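Local coordinates for adhesion and penetration protein autotransporter (Haemophilus influenzae, PDB 3SYJ), which promotes adherence to and invasion of host cells by binding a host-cell structure, self-associates between bacteria, and is probably a serine protease of the autotransporter class, at residues A[149-154]-A[181-186]; A[280-285]-A[302-307]; A[592-597]-A[621-626]; A[794-799]-A[812-817]. One frame throughout, in Å; residues are numbered along the deposited sequence.

Contact 1 (A[149-154]-A[181-186])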
loop_
_atom_site.group_PDB
_atom_site.type_symbol
_atom_site.label_atom_id
_atom_site.label_comp_id
_atom_site.label_asym_id
_atom_site.label_seq_id
_atom_site.Cartn_x
_atom_site.Cartn_y
_atom_site.Cartn_z
ATOM N N PRO A 149 -5.722 60.310 8.962
ATOM C CA PRO A 149 -4.311 59.947 8.782
ATOM C C PRO A 149 -3.843 59.957 7.334
ATOM O O PRO A 149 -2.676 60.251 7.083
ATOM C CB PRO A 149 -4.246 58.517 9.315
ATOM C CG PRO A 149 -5.615 57.994 9.186
ATOM C CD PRO A 149 -6.554 59.153 9.332
ATOM N N GLU A 150 -4.731 59.623 6.404
ATOM C CA GLU A 150 -4.370 59.558 4.994
ATOM C C GLU A 150 -5.147 60.577 4.163
ATOM O O GLU A 150 -6.298 60.906 4.466
ATOM C CB GLU A 150 -4.585 58.143 4.462
ATOM C CG GLU A 150 -3.909 57.061 5.300
ATOM C CD GLU A 150 -2.441 56.862 4.969
ATOM O OE1 GLU A 150 -1.898 57.632 4.147
ATOM O OE2 GLU A 150 -1.827 55.923 5.523
ATOM N N ARG A 151 -4.501 61.093 3.124
ATOM C CA ARG A 151 -5.124 62.058 2.229
ATOM C C ARG A 151 -4.506 61.887 0.844
ATOM O O ARG A 151 -3.285 61.780 0.728
ATOM C CB ARG A 151 -4.917 63.492 2.738
ATOM C CG ARG A 151 -6.194 64.315 2.727
ATOM C CD ARG A 151 -5.971 65.804 2.547
ATOM N NE ARG A 151 -5.781 66.538 3.792
ATOM C CZ ARG A 151 -6.509 67.588 4.178
ATOM N NH1 ARG A 151 -7.500 68.039 3.429
ATOM N NH2 ARG A 151 -6.236 68.196 5.319
ATOM N N VAL A 152 -5.335 61.852 -0.201
ATOM C CA VAL A 152 -4.832 61.663 -1.565
ATOM C C VAL A 152 -5.558 62.543 -2.591
ATOM O O VAL A 152 -6.642 63.063 -2.317
ATOM C CB VAL A 152 -4.946 60.194 -2.016
ATOM C CG1 VAL A 152 -4.199 59.277 -1.066
ATOM C CG2 VAL A 152 -6.403 59.781 -2.104
ATOM N N ARG A 153 -4.951 62.713 -3.765
ATOM C CA ARG A 153 -5.583 63.432 -4.875
ATOM C C ARG A 153 -5.225 62.777 -6.207
ATOM O O ARG A 153 -4.338 61.926 -6.285
ATOM C CB ARG A 153 -5.197 64.922 -4.895
ATOM C CG ARG A 153 -3.749 65.220 -5.322
ATOM C CD ARG A 153 -3.592 66.654 -5.854
ATOM N NE ARG A 153 -4.399 66.858 -7.060
ATOM C CZ ARG A 153 -3.986 66.608 -8.302
ATOM N NH1 ARG A 153 -2.751 66.168 -8.526
ATOM N NH2 ARG A 153 -4.808 66.812 -9.331
ATOM N N ILE A 154 -5.913 63.177 -7.263
ATOM C CA ILE A 154 -5.736 62.523 -8.541
ATOM C C ILE A 154 -6.247 63.454 -9.619
ATOM O O ILE A 154 -7.235 64.157 -9.415
ATOM C CB ILE A 154 -6.511 61.189 -8.576
ATOM C CG1 ILE A 154 -6.367 60.513 -9.948
ATOM C CG2 ILE A 154 -7.978 61.423 -8.219
ATOM C CD1 ILE A 154 -7.001 59.136 -10.039
ATOM N N GLY A 181 -1.298 60.467 -6.084
ATOM C CA GLY A 181 -0.423 60.131 -4.969
ATOM C C GLY A 181 -1.089 60.673 -3.724
ATOM O O GLY A 181 -2.232 61.112 -3.800
ATOM N N ASN A 182 -0.416 60.655 -2.583
ATOM C CA ASN A 182 -0.970 61.381 -1.440
ATOM C C ASN A 182 -0.861 62.887 -1.682
ATOM O O ASN A 182 -0.111 63.322 -2.558
ATOM C CB ASN A 182 -0.345 60.960 -0.105
ATOM C CG ASN A 182 1.158 61.140 -0.066
ATOM O OD1 ASN A 182 1.912 60.242 -0.432
ATOM N ND2 ASN A 182 1.604 62.298 0.415
ATOM N N THR A 183 -1.627 63.683 -0.947
ATOM C CA THR A 183 -1.544 65.133 -1.111
ATOM C C THR A 183 -0.311 65.683 -0.405
ATOM O O THR A 183 0.338 64.983 0.378
ATOM C CB THR A 183 -2.776 65.849 -0.540
ATOM O OG1 THR A 183 -2.785 65.738 0.891
ATOM C CG2 THR A 183 -4.041 65.239 -1.104
ATOM N N HIS A 184 0.005 66.941 -0.677
ATOM C CA HIS A 184 1.048 67.627 0.069
ATOM C C HIS A 184 0.574 67.862 1.495
ATOM O O HIS A 184 -0.551 67.497 1.855
ATOM C CB HIS A 184 1.421 68.951 -0.605
ATOM C CG HIS A 184 2.410 68.798 -1.718
ATOM N ND1 HIS A 184 3.760 68.633 -1.493
ATOM C CD2 HIS A 184 2.245 68.760 -3.061
ATOM C CE1 HIS A 184 4.385 68.509 -2.651
ATOM N NE2 HIS A 184 3.489 68.581 -3.617
ATOM N N ASN A 185 1.435 68.475 2.300
ATOM C CA ASN A 185 1.139 68.750 3.701
ATOM C C ASN A 185 0.067 69.810 3.877
ATOM O O ASN A 185 -0.149 70.650 3.001
ATOM C CB ASN A 185 2.396 69.224 4.421
ATOM C CG ASN A 185 3.457 68.153 4.511
ATOM O OD1 ASN A 185 3.161 66.961 4.523
ATOM N ND2 ASN A 185 4.707 68.576 4.593
ATOM N N GLN A 186 -0.582 69.765 5.037
ATOM C CA GLN A 186 -1.582 70.747 5.430
ATOM C C GLN A 186 -0.958 72.135 5.554
ATOM O O GLN A 186 0.045 72.316 6.242
ATOM C CB GLN A 186 -2.217 70.328 6.755
ATOM C CG GLN A 186 -3.233 71.308 7.299
ATOM C CD GLN A 186 -4.471 71.421 6.428
ATOM O OE1 GLN A 186 -4.576 72.333 5.607
ATOM N NE2 GLN A 186 -5.419 70.497 6.605
#

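Contact 2 (A[280-285]-A[302-307])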
loop_
_atom_site.group_PDB
_atom_site.type_symbol
_atom_site.label_atom_id
_atom_site.label_comp_id
_atom_site.label_asym_id
_atom_site.label_seq_id
_atom_site.Cartn_x
_atom_site.Cartn_y
_atom_site.Cartn_z
ATOM N N TYR A 280 -50.462 51.140 -7.968
ATOM C CA TYR A 280 -50.204 52.420 -8.612
ATOM C C TYR A 280 -50.314 52.265 -10.119
ATOM O O TYR A 280 -49.921 51.236 -10.670
ATOM C CB TYR A 280 -48.817 52.934 -8.204
ATOM C CG TYR A 280 -48.629 52.911 -6.708
ATOM C CD1 TYR A 280 -49.010 53.993 -5.922
ATOM C CD2 TYR A 280 -48.111 51.795 -6.075
ATOM C CE1 TYR A 280 -48.865 53.963 -4.546
ATOM C CE2 TYR A 280 -47.967 51.758 -4.696
ATOM C CZ TYR A 280 -48.348 52.840 -3.940
ATOM O OH TYR A 280 -48.195 52.789 -2.572
ATOM N N THR A 281 -50.872 53.271 -10.780
ATOM C CA THR A 281 -50.981 53.254 -12.234
ATOM C C THR A 281 -50.330 54.509 -12.798
ATOM O O THR A 281 -50.628 55.625 -12.364
ATOM C CB THR A 281 -52.446 53.172 -12.712
ATOM O OG1 THR A 281 -53.130 52.132 -12.003
ATOM C CG2 THR A 281 -52.500 52.878 -14.203
ATOM N N ILE A 282 -49.436 54.322 -13.760
ATOM C CA ILE A 282 -48.634 55.421 -14.275
ATOM C C ILE A 282 -48.885 55.645 -15.756
ATOM O O ILE A 282 -49.027 54.698 -16.530
ATOM C CB ILE A 282 -47.117 55.177 -14.036
ATOM C CG1 ILE A 282 -46.294 56.416 -14.405
ATOM C CG2 ILE A 282 -46.628 53.967 -14.817
ATOM C CD1 ILE A 282 -44.858 56.369 -13.897
ATOM N N SER A 283 -48.949 56.911 -16.144
ATOM C CA SER A 283 -49.049 57.264 -17.548
ATOM C C SER A 283 -48.389 58.617 -17.763
ATOM O O SER A 283 -48.168 59.366 -16.810
ATOM C CB SER A 283 -50.514 57.316 -17.974
ATOM O OG SER A 283 -51.237 58.217 -17.155
ATOM N N GLY A 284 -48.073 58.936 -19.011
ATOM C CA GLY A 284 -47.544 60.251 -19.315
ATOM C C GLY A 284 -47.623 60.579 -20.787
ATOM O O GLY A 284 -48.123 59.783 -21.579
ATOM N N ASN A 285 -47.140 61.755 -21.164
ATOM C CA ASN A 285 -47.036 62.082 -22.580
ATOM C C ASN A 285 -45.790 62.881 -22.932
ATOM O O ASN A 285 -45.050 63.332 -22.055
ATOM C CB ASN A 285 -48.278 62.815 -23.076
ATOM C CG ASN A 285 -48.300 64.256 -22.649
ATOM O OD1 ASN A 285 -48.053 65.156 -23.453
ATOM N ND2 ASN A 285 -48.580 64.489 -21.370
ATOM N N ILE A 302 -51.512 61.718 -8.454
ATOM C CA ILE A 302 -50.290 62.487 -8.217
ATOM C C ILE A 302 -49.651 62.887 -9.545
ATOM O O ILE A 302 -49.375 62.026 -10.376
ATOM C CB ILE A 302 -49.250 61.666 -7.427
ATOM C CG1 ILE A 302 -49.815 61.214 -6.075
ATOM C CG2 ILE A 302 -47.979 62.469 -7.230
ATOM C CD1 ILE A 302 -50.508 59.854 -6.102
ATOM N N LYS A 303 -49.415 64.181 -9.749
ATOM C CA LYS A 303 -48.790 64.645 -10.989
ATOM C C LYS A 303 -47.285 64.402 -10.925
ATOM O O LYS A 303 -46.666 64.645 -9.896
ATOM C CB LYS A 303 -49.050 66.140 -11.204
ATOM C CG LYS A 303 -50.469 66.509 -11.629
ATOM C CD LYS A 303 -50.895 65.812 -12.931
ATOM C CE LYS A 303 -49.968 66.123 -14.120
ATOM N NZ LYS A 303 -50.150 67.488 -14.721
ATOM N N ILE A 304 -46.694 63.930 -12.017
ATOM C CA ILE A 304 -45.243 63.763 -12.076
ATOM C C ILE A 304 -44.665 64.374 -13.358
ATOM O O ILE A 304 -45.390 64.590 -14.328
ATOM C CB ILE A 304 -44.840 62.285 -11.985
ATOM C CG1 ILE A 304 -45.343 61.520 -13.209
ATOM C CG2 ILE A 304 -45.375 61.674 -10.708
ATOM C CD1 ILE A 304 -44.972 60.051 -13.227
ATOM N N THR A 305 -43.362 64.656 -13.358
ATOM C CA THR A 305 -42.708 65.219 -14.542
ATOM C C THR A 305 -41.794 64.200 -15.202
ATOM O O THR A 305 -41.113 63.436 -14.519
ATOM C CB THR A 305 -41.902 66.488 -14.213
ATOM O OG1 THR A 305 -40.864 66.171 -13.274
ATOM C CG2 THR A 305 -42.810 67.548 -13.619
ATOM N N LEU A 306 -41.792 64.192 -16.533
ATOM C CA LEU A 306 -41.029 63.212 -17.301
ATOM C C LEU A 306 -40.163 63.899 -18.347
ATOM O O LEU A 306 -40.061 65.127 -18.376
ATOM C CB LEU A 306 -41.972 62.225 -17.998
ATOM C CG LEU A 306 -43.021 61.509 -17.148
ATOM C CD1 LEU A 306 -44.108 60.925 -18.034
ATOM C CD2 LEU A 306 -42.388 60.420 -16.305
ATOM N N ALA A 307 -39.545 63.103 -19.212
ATOM C CA ALA A 307 -38.803 63.656 -20.328
ATOM C C ALA A 307 -39.749 64.532 -21.123
ATOM O O ALA A 307 -40.819 64.086 -21.526
ATOM C CB ALA A 307 -38.254 62.557 -21.200
HETATM O O HOH W 1 -42.416 61.890 -21.742
#

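Contact 3 (A[592-597]-A[621-626])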
loop_
_atom_site.group_PDB
_atom_site.type_symbol
_atom_site.label_atom_id
_atom_site.label_comp_id
_atom_site.label_asym_id
_atom_site.label_seq_id
_atom_site.Cartn_x
_atom_site.Cartn_y
_atom_site.Cartn_z
ATOM N N ARG A 592 -0.644 35.474 -14.850
ATOM C CA ARG A 592 -0.597 36.645 -15.730
ATOM C C ARG A 592 0.269 37.766 -15.151
ATOM O O ARG A 592 0.448 37.864 -13.934
ATOM C CB ARG A 592 -2.005 37.180 -16.002
ATOM C CG ARG A 592 -2.789 37.540 -14.749
ATOM C CD ARG A 592 -3.726 38.698 -15.024
ATOM N NE ARG A 592 -2.963 39.904 -15.329
ATOM C CZ ARG A 592 -3.442 40.968 -15.966
ATOM N NH1 ARG A 592 -4.702 40.997 -16.378
ATOM N NH2 ARG A 592 -2.651 42.006 -16.194
ATOM N N PRO A 593 0.801 38.629 -16.023
ATOM C CA PRO A 593 1.621 39.719 -15.488
ATOM C C PRO A 593 0.798 40.586 -14.539
ATOM O O PRO A 593 -0.400 40.779 -14.760
ATOM C CB PRO A 593 2.007 40.514 -16.742
ATOM C CG PRO A 593 1.838 39.559 -17.882
ATOM C CD PRO A 593 0.698 38.671 -17.494
ATOM N N THR A 594 1.416 41.080 -13.477
ATOM C CA THR A 594 0.756 42.073 -12.639
ATOM C C THR A 594 0.455 43.273 -13.527
ATOM O O THR A 594 1.299 43.677 -14.320
ATOM C CB THR A 594 1.666 42.518 -11.482
ATOM O OG1 THR A 594 2.014 41.379 -10.690
ATOM C CG2 THR A 594 0.968 43.557 -10.613
ATOM N N PRO A 595 -0.758 43.832 -13.427
ATOM C CA PRO A 595 -1.097 45.027 -14.211
ATOM C C PRO A 595 -0.245 46.237 -13.834
ATOM O O PRO A 595 0.065 46.423 -12.660
ATOM C CB PRO A 595 -2.553 45.293 -13.820
ATOM C CG PRO A 595 -3.075 43.984 -13.351
ATOM C CD PRO A 595 -1.924 43.288 -12.705
ATOM N N HIS A 596 0.117 47.057 -14.818
ATOM C CA HIS A 596 0.788 48.327 -14.547
ATOM C C HIS A 596 0.221 49.415 -15.452
ATOM O O HIS A 596 -0.152 49.150 -16.594
ATOM C CB HIS A 596 2.304 48.213 -14.751
ATOM C CG HIS A 596 3.013 47.449 -13.674
ATOM N ND1 HIS A 596 3.182 47.944 -12.398
ATOM C CD2 HIS A 596 3.608 46.233 -13.686
ATOM C CE1 HIS A 596 3.842 47.061 -11.669
ATOM N NE2 HIS A 596 4.111 46.013 -12.427
ATOM N N ALA A 597 0.162 50.641 -14.946
ATOM C CA ALA A 597 -0.347 51.762 -15.730
ATOM C C ALA A 597 0.420 51.938 -17.042
ATOM O O ALA A 597 1.659 51.889 -17.070
ATOM C CB ALA A 597 -0.308 53.029 -14.919
ATOM N N ASP A 621 7.407 40.105 -12.501
ATOM C CA ASP A 621 6.303 40.537 -11.653
ATOM C C ASP A 621 4.982 40.010 -12.218
ATOM O O ASP A 621 4.294 40.697 -12.982
ATOM C CB ASP A 621 6.300 42.067 -11.562
ATOM C CG ASP A 621 5.154 42.605 -10.741
ATOM O OD1 ASP A 621 4.544 41.829 -9.985
ATOM O OD2 ASP A 621 4.860 43.813 -10.846
ATOM N N TRP A 622 4.654 38.771 -11.848
ATOM C CA TRP A 622 3.438 38.091 -12.299
ATOM C C TRP A 622 2.557 37.694 -11.122
ATOM O O TRP A 622 3.042 37.523 -10.003
ATOM C CB TRP A 622 3.797 36.825 -13.083
ATOM C CG TRP A 622 4.091 37.070 -14.523
ATOM C CD1 TRP A 622 4.903 38.040 -15.043
ATOM C CD2 TRP A 622 3.592 36.320 -15.640
ATOM N NE1 TRP A 622 4.924 37.947 -16.413
ATOM C CE2 TRP A 622 4.131 36.900 -16.804
ATOM C CE3 TRP A 622 2.733 35.221 -15.768
ATOM C CZ2 TRP A 622 3.847 36.414 -18.082
ATOM C CZ3 TRP A 622 2.451 34.743 -17.034
ATOM C CH2 TRP A 622 3.008 35.337 -18.175
ATOM N N ILE A 623 1.262 37.541 -11.391
ATOM C CA ILE A 623 0.310 37.033 -10.410
ATOM C C ILE A 623 0.252 35.509 -10.466
ATOM O O ILE A 623 0.132 34.923 -11.548
ATOM C CB ILE A 623 -1.108 37.587 -10.669
ATOM C CG1 ILE A 623 -1.070 39.120 -10.745
ATOM C CG2 ILE A 623 -2.068 37.101 -9.596
ATOM C CD1 ILE A 623 -2.413 39.786 -10.986
ATOM N N ASN A 624 0.341 34.865 -9.304
ATOM C CA ASN A 624 0.245 33.409 -9.230
ATOM C C ASN A 624 -1.203 32.923 -9.130
ATOM O O ASN A 624 -2.008 33.499 -8.391
ATOM C CB ASN A 624 1.071 32.882 -8.057
ATOM C CG ASN A 624 2.565 33.084 -8.264
ATOM O OD1 ASN A 624 3.076 32.968 -9.382
ATOM N ND2 ASN A 624 3.271 33.393 -7.186
ATOM N N ARG A 625 -1.527 31.866 -9.873
ATOM C CA ARG A 625 -2.899 31.357 -9.933
ATOM C C ARG A 625 -3.053 29.901 -9.473
ATOM O O ARG A 625 -2.085 29.135 -9.410
ATOM C CB ARG A 625 -3.462 31.496 -11.350
ATOM C CG ARG A 625 -3.446 32.910 -11.912
ATOM C CD ARG A 625 -4.268 33.872 -11.068
ATOM N NE ARG A 625 -4.783 34.981 -11.868
ATOM C CZ ARG A 625 -5.367 36.066 -11.372
ATOM N NH1 ARG A 625 -5.505 36.204 -10.063
ATOM N NH2 ARG A 625 -5.813 37.014 -12.189
ATOM N N THR A 626 -4.285 29.528 -9.153
ATOM C CA THR A 626 -4.598 28.156 -8.798
ATOM C C THR A 626 -5.743 27.696 -9.674
ATOM O O THR A 626 -6.630 28.477 -10.025
ATOM C CB THR A 626 -5.029 28.004 -7.323
ATOM O OG1 THR A 626 -6.214 28.774 -7.085
ATOM C CG2 THR A 626 -3.941 28.462 -6.387
HETATM O O HOH W 2 4.015 42.865 -14.845
#

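Contact 4 (A[794-799]-A[812-817])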
loop_
_atom_site.group_PDB
_atom_site.type_symbol
_atom_site.label_atom_id
_atom_site.label_comp_id
_atom_site.label_asym_id
_atom_site.label_seq_id
_atom_site.Cartn_x
_atom_site.Cartn_y
_atom_site.Cartn_z
ATOM N N THR A 794 15.687 0.431 -19.375
ATOM C CA THR A 794 16.915 0.947 -19.968
ATOM C C THR A 794 17.505 2.094 -19.151
ATOM O O THR A 794 16.793 3.014 -18.755
ATOM C CB THR A 794 16.662 1.432 -21.401
ATOM O OG1 THR A 794 16.027 0.388 -22.150
ATOM C CG2 THR A 794 17.968 1.819 -22.075
ATOM N N LEU A 795 18.809 2.033 -18.901
ATOM C CA LEU A 795 19.509 3.113 -18.221
ATOM C C LEU A 795 20.565 3.728 -19.132
ATOM O O LEU A 795 21.304 3.014 -19.811
ATOM C CB LEU A 795 20.164 2.608 -16.932
ATOM C CG LEU A 795 19.298 2.500 -15.671
ATOM C CD1 LEU A 795 18.230 1.440 -15.824
ATOM C CD2 LEU A 795 20.157 2.215 -14.449
ATOM N N GLU A 796 20.634 5.056 -19.154
ATOM C CA GLU A 796 21.703 5.741 -19.877
ATOM C C GLU A 796 22.262 6.894 -19.058
ATOM O O GLU A 796 21.533 7.816 -18.694
ATOM C CB GLU A 796 21.223 6.261 -21.230
ATOM C CG GLU A 796 22.357 6.824 -22.077
ATOM C CD GLU A 796 21.876 7.676 -23.238
ATOM O OE1 GLU A 796 20.653 7.702 -23.506
ATOM O OE2 GLU A 796 22.730 8.325 -23.881
ATOM N N ASN A 797 23.560 6.840 -18.783
ATOM C CA ASN A 797 24.209 7.843 -17.953
ATOM C C ASN A 797 23.484 7.985 -16.631
ATOM O O ASN A 797 23.353 9.086 -16.098
ATOM C CB ASN A 797 24.255 9.186 -18.674
ATOM C CG ASN A 797 24.809 9.066 -20.076
ATOM O OD1 ASN A 797 24.271 9.642 -21.026
ATOM N ND2 ASN A 797 25.885 8.295 -20.220
ATOM N N ALA A 798 23.019 6.857 -16.102
ATOM C CA ALA A 798 22.194 6.857 -14.899
ATOM C C ALA A 798 22.759 5.978 -13.795
ATOM O O ALA A 798 23.482 5.020 -14.047
ATOM C CB ALA A 798 20.778 6.416 -15.238
ATOM N N THR A 799 22.427 6.317 -12.560
ATOM C CA THR A 799 22.728 5.451 -11.435
ATOM C C THR A 799 21.418 5.033 -10.777
ATOM O O THR A 799 20.477 5.827 -10.678
ATOM C CB THR A 799 23.640 6.140 -10.401
ATOM O OG1 THR A 799 22.987 7.306 -9.881
ATOM C CG2 THR A 799 24.960 6.540 -11.037
ATOM N N THR A 812 18.794 -3.031 -20.091
ATOM C CA THR A 812 19.854 -2.563 -20.971
ATOM C C THR A 812 20.672 -1.486 -20.280
ATOM O O THR A 812 20.125 -0.478 -19.832
ATOM C CB THR A 812 19.282 -2.002 -22.280
ATOM O OG1 THR A 812 18.683 -3.062 -23.035
ATOM C CG2 THR A 812 20.382 -1.358 -23.106
ATOM N N LEU A 813 21.978 -1.701 -20.186
ATOM C CA LEU A 813 22.858 -0.728 -19.553
ATOM C C LEU A 813 23.677 0.007 -20.590
ATOM O O LEU A 813 24.043 -0.556 -21.617
ATOM C CB LEU A 813 23.803 -1.407 -18.566
ATOM C CG LEU A 813 23.139 -1.990 -17.331
ATOM C CD1 LEU A 813 24.183 -2.245 -16.265
ATOM C CD2 LEU A 813 22.076 -1.030 -16.832
ATOM N N ASN A 814 23.970 1.268 -20.305
ATOM C CA ASN A 814 24.829 2.074 -21.153
ATOM C C ASN A 814 25.442 3.175 -20.311
ATOM O O ASN A 814 24.770 4.148 -19.974
ATOM C CB ASN A 814 24.027 2.664 -22.314
ATOM C CG ASN A 814 24.712 3.862 -22.955
ATOM O OD1 ASN A 814 25.918 4.066 -22.799
ATOM N ND2 ASN A 814 23.939 4.663 -23.686
ATOM N N ASN A 815 26.715 3.013 -19.967
ATOM C CA ASN A 815 27.412 3.978 -19.126
ATOM C C ASN A 815 26.628 4.274 -17.860
ATOM O O ASN A 815 26.566 5.421 -17.412
ATOM C CB ASN A 815 27.668 5.273 -19.894
ATOM C CG ASN A 815 28.589 6.225 -19.148
ATOM O OD1 ASN A 815 28.610 7.421 -19.424
ATOM N ND2 ASN A 815 29.353 5.695 -18.198
ATOM N N SER A 816 26.024 3.236 -17.290
ATOM C CA SER A 816 25.207 3.380 -16.092
ATOM C C SER A 816 25.631 2.418 -14.975
ATOM O O SER A 816 26.231 1.373 -15.231
ATOM C CB SER A 816 23.729 3.181 -16.433
ATOM O OG SER A 816 23.228 4.294 -17.159
ATOM N N THR A 817 25.307 2.777 -13.737
ATOM C CA THR A 817 25.693 1.979 -12.578
ATOM C C THR A 817 24.494 1.546 -11.740
ATOM O O THR A 817 23.637 2.357 -11.409
ATOM C CB THR A 817 26.666 2.758 -11.676
ATOM O OG1 THR A 817 27.906 2.930 -12.367
ATOM C CG2 THR A 817 26.917 2.011 -10.371
#

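Contact 1 (A[149-154]-A[181-186])
R153 and G181 form an antiparallel hydrogen-bonded pair: R153 N gives its proton to G181 O at 3.2 Å, and G181 N returns a weak bond to R153 O. One residue back along 149-154 and one forward from G181, V152 faces N182 as a non-hydrogen-bonded pair with CA atoms 3.9 Å apart, and beyond it T183 N donates to R151 O at 3.0 Å.

Van der Waals contacts accompany these bonds. T183 suits its place through both branches: CG2, anti to the carbonyl carbon, lies 3.4 Å from V152 C, while OG1 sits against the aliphatic part of R151 and bonds to H184 O at 3.0 Å. V152 CB rests 3.4 Å from G181 O, with CG1 3.9 Å from N182 CA.

Polar ends find partners outside the pair. The guanidinium of R153 makes a salt bridge with D217 and a hydrogen bond with S220, residues on either side in sequence of S218, the active-site serine by similarity; N182 OD1 accepts from L209 N.

Strand 179-182 is an outermost strand of the seven-stranded antiparallel sheet and 151-155 its neighbour, an arrangement consistent with one beta-barrel half of a chymotrypsin-like protease domain, here of the peptidase S6 family.

Contact 2 (A[280-285]-A[302-307])
I304 meets I282 and L306 meets G284 where strand 302-307 passes strand 280-285, and the CB atoms of I304 and L306 both point toward that strand. The strands are not neighbours in a sheet: their axes come within 7.8 Å, cross at -53°, and share no direct hydrogen bond, because strand 289-294 pairs with each of them and carries the chain from one to the other.

At I304, the long branch does the work. CG1 lies between the backbone N and the carbonyl carbon (chi1 65°), and the chain then runs extended to CD1, which meets I282 CD1 at 3.7 Å. The two isoleucines cross at about a right angle, so methyl meets methyl with little overlap further back, although I304 CD1 also lies 4.0 Å from I282 CG1. Branched, apolar side chains suit this place: I304 also touches I292 of the intervening strand, and I282 packs on L350, F352 and I356.

L306 comes next. Its CD1 methyl rests 3.7 Å from G284 CA, where the lack of a side chain lets the leucine settle directly against the backbone. I356 touches L306 as well as I282, joining the two hydrophobic contacts.

At A307 the contact turns polar. A water donates to A307 O at 2.7 Å and to N285 O at 3.0 Å, bridging two carbonyls that, as acceptors, could not bond each other.

With no direct hydrogen bond between them, the two strands are held by apolar packing, which fixes no backbone register; water joins just the carbonyls of N285 and A307.

Contact 3 (A[592-597]-A[621-626])
D621 gathers three bonds from segment 592-597. Its carboxylate takes the T594 hydroxyl on OD1, at 2.7 Å from OG1 and from above the carboxylate plane, and the H596 imidazole on OD2, at 2.8 Å from NE2 and nearly along the C-O axis. Its backbone O accepts from T594 N. A chi1 of 178° sets CG anti to the backbone N, and the two carboxylate oxygens serve two different donors. The other imidazole nitrogen, H596 ND1, is bonded to D14, so the ring lies between two carboxylates, which would probably favour its protonated form.

The backbones pair antiparallel at R592 and I623, where I623 N donates to R592 O at 2.7 Å. R592 then folds back on its own chain: NE and NH2 both donate to P593 O, which lies in the guanidinium plane, while NH2 also makes a salt bridge with D677.

Packing follows next to these bonds. P593 lies over the indole of W622, its CA 3.7 Å from the centroid of the five-membered ring and 8° off the normal, a CH-pi contact; CG adds a touch on CE2. A rigid ring without an N-H suits a residue pressed on an aromatic face. Separately, I623 CD1 meets P595 CD at 3.9 Å.

W622 is also in a cation-pi contact with R643 and touches strand 669-675. R625 reaches E497 and S571 of earlier solenoid coils, whereas H596 and A597 contact helix 9-17, so segment 592-597 links the beta-solenoid strands with that N-terminal helix.

Contact 4 (A[794-799]-A[812-817])
T794 and T812 pair in successive coils of a parallel beta-helix, stacked in register through a strand, a corner and the next strand. Their threonines stand side by side on one face, pointing the same way, with T794 CG2 4.0 Å from T812 CB; beta-branched residues favour the extended backbone and stack like on like.

L795 N donates to T812 O at 3.0 Å. Its side chain turns to the buried side, where CB meets L813 CD2 at 4.1 Å and also packs against S816; L776 of the preceding coil and F865 of a later strand touch L795 and L813 in turn, so the apolar stack continues along the helix.

E796 lies alongside N814, the two side chains pointing the same way with carboxylate and amide planes only 18° apart. Both residues are partly exposed, where polar groups suit.

N797 occupies the corner. Both it and its counterpart N815 have positive phi, a conformation that asparagine tolerates well, and the bend is the same in both coils. N797 N donates to N814 O, while its ND2 comes 3.0 Å from N815 OD1, with the two amide planes steeply turned.

A798 is small and buried, touching L776. Its O accepts from T817 N at 2.9 Å, which starts the next pairing, and T799 then stacks on T817 while its hydroxyl bonds to H780.

Inside the bend, S816 OG, anti to its carbonyl carbon (chi1 -72°), accepts the A798 N-H at 2.8 Å.

In the fold
Contact 1 belongs to the protease domain, whereas contacts 2, 3 and 4 are strung along the beta-helical stalk; contacts 2 and 4 lie on opposite sides of the chain's centre, about 90 Å apart between centres. Contact 3, nearest that centre, approaches contact 1 to about 10 Å between nearest atoms without touching it. Contacts 1 and 2 are mostly buried, while 3 and 4 are only partly so. Contacts 1 and 3 join antiparallel strands and contact 4 parallel coils, all through backbone bonds; contact 2 has none and rests on methyl groups and one water. Contact 3 adds charged and aromatic groups, contact 4 small hydroxyl and amide residues.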